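Local coordinates for protein PfhB2 (Pasteurella multocida, PDB 6U8T) that is probably a cysteine protease, its toxin domain being related to YopT of Yersinia and belonging to the papain-like clan CA of peptidases, at residues C[25-28]-C[29-33]; C[111-115]-C[116-120]. The protein carries 1 engineered substitution. All coordinates share one frame; numbering follows the deposited sequence.

Interaction 1: C[25-28]-C[29-33]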
loop_
_atom_site.group_PDB
_atom_site.type_symbol
_atom_site.label_atom_id
_atom_site.label_comp_id
_atom_site.label_asym_id
_atom_site.label_seq_id
_atom_site.Cartn_x
_atom_site.Cartn_y
_atom_site.Cartn_z
ATOM N N LYS C 25 -5.507 4.065 10.293
ATOM C CA LYS C 25 -6.860 4.076 9.668
ATOM C C LYS C 25 -7.131 5.424 8.963
ATOM O O LYS C 25 -7.765 5.416 7.902
ATOM C CB LYS C 25 -7.896 3.714 10.717
ATOM C CG LYS C 25 -7.842 2.246 11.151
ATOM C CD LYS C 25 -9.059 1.812 11.916
ATOM C CE LYS C 25 -9.138 2.372 13.313
ATOM N NZ LYS C 25 -10.071 1.575 14.161
ATOM N N GLU C 26 -6.633 6.531 9.510
ATOM C CA GLU C 26 -6.728 7.875 8.873
ATOM C C GLU C 26 -5.897 7.873 7.573
ATOM O O GLU C 26 -6.385 8.387 6.556
ATOM C CB GLU C 26 -6.250 8.979 9.827
ATOM C CG GLU C 26 -7.233 9.313 10.939
ATOM C CD GLU C 26 -8.613 9.689 10.432
ATOM O OE1 GLU C 26 -8.724 10.553 9.485
ATOM O OE2 GLU C 26 -9.594 9.133 10.981
ATOM N N ILE C 27 -4.718 7.248 7.591
ATOM C CA ILE C 27 -3.834 7.125 6.394
ATOM C C ILE C 27 -4.574 6.335 5.307
ATOM O O ILE C 27 -4.610 6.771 4.134
ATOM C CB ILE C 27 -2.493 6.498 6.782
ATOM C CG1 ILE C 27 -1.656 7.436 7.654
ATOM C CG2 ILE C 27 -1.739 6.084 5.542
ATOM C CD1 ILE C 27 -0.393 6.800 8.254
ATOM N N VAL C 28 -5.180 5.210 5.669
ATOM C CA VAL C 28 -5.943 4.359 4.708
ATOM C C VAL C 28 -7.066 5.200 4.084
ATOM O O VAL C 28 -7.218 5.164 2.854
ATOM C CB VAL C 28 -6.473 3.081 5.386
ATOM C CG1 VAL C 28 -7.539 2.391 4.551
ATOM C CG2 VAL C 28 -5.338 2.110 5.713
ATOM N N LYS C 29 -7.800 5.958 4.888
ATOM C CA LYS C 29 -8.908 6.828 4.406
ATOM C C LYS C 29 -8.347 7.845 3.403
ATOM O O LYS C 29 -8.967 8.037 2.322
ATOM C CB LYS C 29 -9.584 7.529 5.591
ATOM C CG LYS C 29 -10.866 8.282 5.262
ATOM C CD LYS C 29 -11.322 9.254 6.350
ATOM C CE LYS C 29 -11.770 8.600 7.643
ATOM N NZ LYS C 29 -13.168 8.110 7.549
ATOM N N HIS C 30 -7.199 8.444 3.732
ATOM C CA HIS C 30 -6.554 9.465 2.898
ATOM C C HIS C 30 -6.200 8.849 1.529
ATOM O O HIS C 30 -6.655 9.364 0.512
ATOM C CB HIS C 30 -5.334 10.066 3.598
ATOM C CG HIS C 30 -4.600 11.009 2.707
ATOM N ND1 HIS C 30 -4.899 12.344 2.635
ATOM C CD2 HIS C 30 -3.641 10.777 1.789
ATOM C CE1 HIS C 30 -4.115 12.912 1.726
ATOM N NE2 HIS C 30 -3.346 11.960 1.165
ATOM N N VAL C 31 -5.447 7.759 1.536
ATOM C CA VAL C 31 -4.941 7.081 0.306
ATOM C C VAL C 31 -6.129 6.600 -0.550
ATOM O O VAL C 31 -6.079 6.732 -1.771
ATOM C CB VAL C 31 -4.004 5.919 0.684
ATOM C CG1 VAL C 31 -3.703 5.063 -0.512
ATOM C CG2 VAL C 31 -2.712 6.424 1.296
ATOM N N ASP C 32 -7.189 6.082 0.075
ATOM C CA ASP C 32 -8.425 5.682 -0.650
ATOM C C ASP C 32 -9.050 6.924 -1.311
ATOM O O ASP C 32 -9.331 6.860 -2.516
ATOM C CB ASP C 32 -9.400 4.981 0.293
ATOM C CG ASP C 32 -10.459 4.173 -0.446
ATOM O OD1 ASP C 32 -10.097 3.340 -1.290
ATOM O OD2 ASP C 32 -11.642 4.392 -0.185
ATOM N N THR C 33 -9.268 8.009 -0.560
ATOM C CA THR C 33 -9.919 9.238 -1.077
ATOM C C THR C 33 -9.074 9.797 -2.234
ATOM O O THR C 33 -9.637 10.302 -3.217
ATOM C CB THR C 33 -10.087 10.301 0.017
ATOM O OG1 THR C 33 -11.059 9.826 0.940
ATOM C CG2 THR C 33 -10.566 11.635 -0.505
#
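K29 and E26 meet on one flank of the helix, three residues apart, their side chains side by side and pointing the same way. The lysine CG lies anti to the backbone N (chi1 -171°), and the chain then folds at its last two torsions, bringing CE to 4.0 Å from OE2 of E26. The charged ends are not in contact: K29 NZ stays 5.1 Å from E26 OE2, so any attraction between them is probably modest. At the root of the same side chain, K29 CB packs 3.4 Å from the carbonyl oxygen of E26. That oxygen accepts the N-H of H30, while V28 O takes that of D32. V28 CB lies 3.2 Å from K29 N, and CG1, anti to its own backbone N (chi1 165°), lies near the same nitrogen. The straightest of the four backbone bonds runs from V31 N to I27 O, with 174° at the hydrogen. Beside it, CG2 of V31 and CG2 of I27 approach to 4.4 Å, a loose apolar contact. I27 and H30 also pack on I27 of the second subunit, and V31 on its G159, so their flank faces that subunit. Such i to i+4 bonding is that of a regular alpha-helix, here the long helix 20-51.

Interaction 2: C[111-115]-C[116-120]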
loop_
_atom_site.group_PDB
_atom_site.type_symbol
_atom_site.label_atom_id
_atom_site.label_comp_id
_atom_site.label_asym_id
_atom_site.label_seq_id
_atom_site.Cartn_x
_atom_site.Cartn_y
_atom_site.Cartn_z
ATOM N N GLU C 111 -10.457 0.265 -29.400
ATOM C CA GLU C 111 -10.911 -1.139 -29.481
ATOM C C GLU C 111 -9.828 -1.942 -30.202
ATOM O O GLU C 111 -9.177 -1.381 -31.116
ATOM C CB GLU C 111 -12.235 -1.273 -30.234
ATOM C CG GLU C 111 -13.228 -0.172 -29.938
ATOM C CD GLU C 111 -14.613 -0.679 -29.617
ATOM O OE1 GLU C 111 -15.307 -1.183 -30.572
ATOM O OE2 GLU C 111 -14.986 -0.578 -28.404
ATOM N N LYS C 112 -9.671 -3.221 -29.852
ATOM C CA LYS C 112 -9.067 -4.250 -30.738
ATOM C C LYS C 112 -10.218 -4.975 -31.409
ATOM O O LYS C 112 -11.154 -5.318 -30.689
ATOM C CB LYS C 112 -8.189 -5.173 -29.907
ATOM C CG LYS C 112 -7.015 -4.459 -29.241
ATOM C CD LYS C 112 -6.084 -3.746 -30.225
ATOM C CE LYS C 112 -4.643 -3.766 -29.753
ATOM N NZ LYS C 112 -3.822 -2.712 -30.397
ATOM N N LYS C 113 -10.233 -4.986 -32.737
ATOM C CA LYS C 113 -11.271 -5.610 -33.587
ATOM C C LYS C 113 -10.734 -6.899 -34.213
ATOM O O LYS C 113 -9.607 -6.848 -34.742
ATOM C CB LYS C 113 -11.671 -4.630 -34.688
ATOM C CG LYS C 113 -12.388 -3.403 -34.160
ATOM C CD LYS C 113 -12.810 -2.444 -35.259
ATOM C CE LYS C 113 -13.959 -1.551 -34.845
ATOM N NZ LYS C 113 -13.860 -1.230 -33.411
ATOM N N VAL C 114 -11.510 -7.985 -34.195
ATOM C CA VAL C 114 -11.232 -9.213 -35.005
ATOM C C VAL C 114 -12.531 -9.592 -35.709
ATOM O O VAL C 114 -13.515 -9.881 -35.020
ATOM C CB VAL C 114 -10.667 -10.398 -34.186
ATOM C CG1 VAL C 114 -10.078 -11.441 -35.143
ATOM C CG2 VAL C 114 -9.669 -9.963 -33.121
ATOM N N GLY C 115 -12.530 -9.622 -37.037
ATOM C CA GLY C 115 -13.757 -9.696 -37.846
ATOM C C GLY C 115 -14.758 -8.647 -37.384
ATOM O O GLY C 115 -14.365 -7.483 -37.277
ATOM N N ASP C 116 -15.992 -9.050 -37.062
ATOM C CA ASP C 116 -17.092 -8.129 -36.662
ATOM C C ASP C 116 -17.068 -7.793 -35.170
ATOM O O ASP C 116 -17.924 -7.011 -34.787
ATOM C CB ASP C 116 -18.454 -8.731 -37.015
ATOM C CG ASP C 116 -18.663 -8.891 -38.501
ATOM O OD1 ASP C 116 -18.075 -8.100 -39.268
ATOM O OD2 ASP C 116 -19.431 -9.789 -38.882
ATOM N N LEU C 117 -16.134 -8.321 -34.370
ATOM C CA LEU C 117 -16.181 -8.224 -32.878
ATOM C C LEU C 117 -15.172 -7.191 -32.360
ATOM O O LEU C 117 -14.090 -7.066 -32.944
ATOM C CB LEU C 117 -15.911 -9.608 -32.277
ATOM C CG LEU C 117 -17.017 -10.627 -32.536
ATOM C CD1 LEU C 117 -16.608 -12.015 -32.095
ATOM C CD2 LEU C 117 -18.299 -10.221 -31.823
ATOM N N SER C 118 -15.496 -6.521 -31.251
ATOM C CA SER C 118 -14.600 -5.568 -30.547
ATOM C C SER C 118 -14.307 -6.052 -29.125
ATOM O O SER C 118 -14.997 -6.944 -28.644
ATOM C CB SER C 118 -15.161 -4.187 -30.496
ATOM O OG SER C 118 -15.533 -3.805 -31.794
ATOM N N ARG C 119 -13.221 -5.547 -28.571
ATOM C CA ARG C 119 -12.933 -5.519 -27.121
ATOM C C ARG C 119 -12.073 -4.280 -26.840
ATOM O O ARG C 119 -11.484 -3.726 -27.781
ATOM C CB ARG C 119 -12.243 -6.794 -26.646
ATOM C CG ARG C 119 -10.841 -6.949 -27.192
ATOM C CD ARG C 119 -10.101 -8.064 -26.486
ATOM N NE ARG C 119 -8.743 -8.145 -27.000
ATOM C CZ ARG C 119 -7.756 -7.313 -26.672
ATOM N NH1 ARG C 119 -7.959 -6.331 -25.801
ATOM N NH2 ARG C 119 -6.570 -7.459 -27.239
ATOM N N ARG C 120 -12.056 -3.834 -25.594
ATOM C CA ARG C 120 -11.345 -2.585 -25.212
ATOM C C ARG C 120 -9.849 -2.803 -25.403
ATOM O O ARG C 120 -9.373 -3.879 -25.077
ATOM C CB ARG C 120 -11.738 -2.166 -23.793
ATOM C CG ARG C 120 -13.213 -1.820 -23.678
ATOM C CD ARG C 120 -13.544 -0.764 -24.726
ATOM N NE ARG C 120 -14.827 -0.116 -24.543
ATOM C CZ ARG C 120 -15.113 0.777 -23.596
ATOM N NH1 ARG C 120 -14.206 1.107 -22.687
ATOM N NH2 ARG C 120 -16.328 1.295 -23.534
#
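K112 pairs with R119 and V114 with L117 as antiparallel hydrogen-bonded pairs, the two strands running at 154° to each other and closing through a type II' turn from V114 to L117. G115 takes the second turn position with a positive phi of 49°. K112 N bonds R119 O at 2.8 Å; nearer the turn, the N-H of L117 reaches V114 O from above the carbonyl plane. Beside these bonds, K112 lays its aliphatic root over one face of the R119 guanidinium, CB standing 3.8 Å above the plane and over its centre. R119 starts with CG between the backbone N and carbonyl carbon (chi1 68°), then extends to NE, which carries its flat end back across K112. On the face holding K113 and S118, E111 OE1 lies 2.9 Å from S118 OG in a weak hydrogen bond that is not settled. The same OE1 forms a salt bridge with K113 NZ at 3.2 Å. Its other oxygen, OE2, makes a long 3.9 Å ion pair with R120 NE. The stronger partner of R120 is D99, whose salt bridge to NH2 ties the base of this exposed two-stranded hairpin, formed by strands 111-114 and 117-127, to helix 91-104.

Interactions 1 and 2 are both local surface contacts, but they lie in separate elements, their centres 39 Å apart and their nearest atoms about 22 Å apart. The centre of interaction 1 sits about 9 Å from the centre of the chain, on a helix that meets the second subunit through I27, H30 and V31; that of interaction 2 lies about 31 Å out, and no other chain of the assembly touches it. The chemistry follows the place. In 25-33 backbone bonds within a single helix dominate; the E26-K29 pair keeps its charges apart, and K25 finds its acid, E22, outside the segments. In 111-120 bonds between two strands are joined by a salt-bridge network and by aliphatic packing over a guanidinium face.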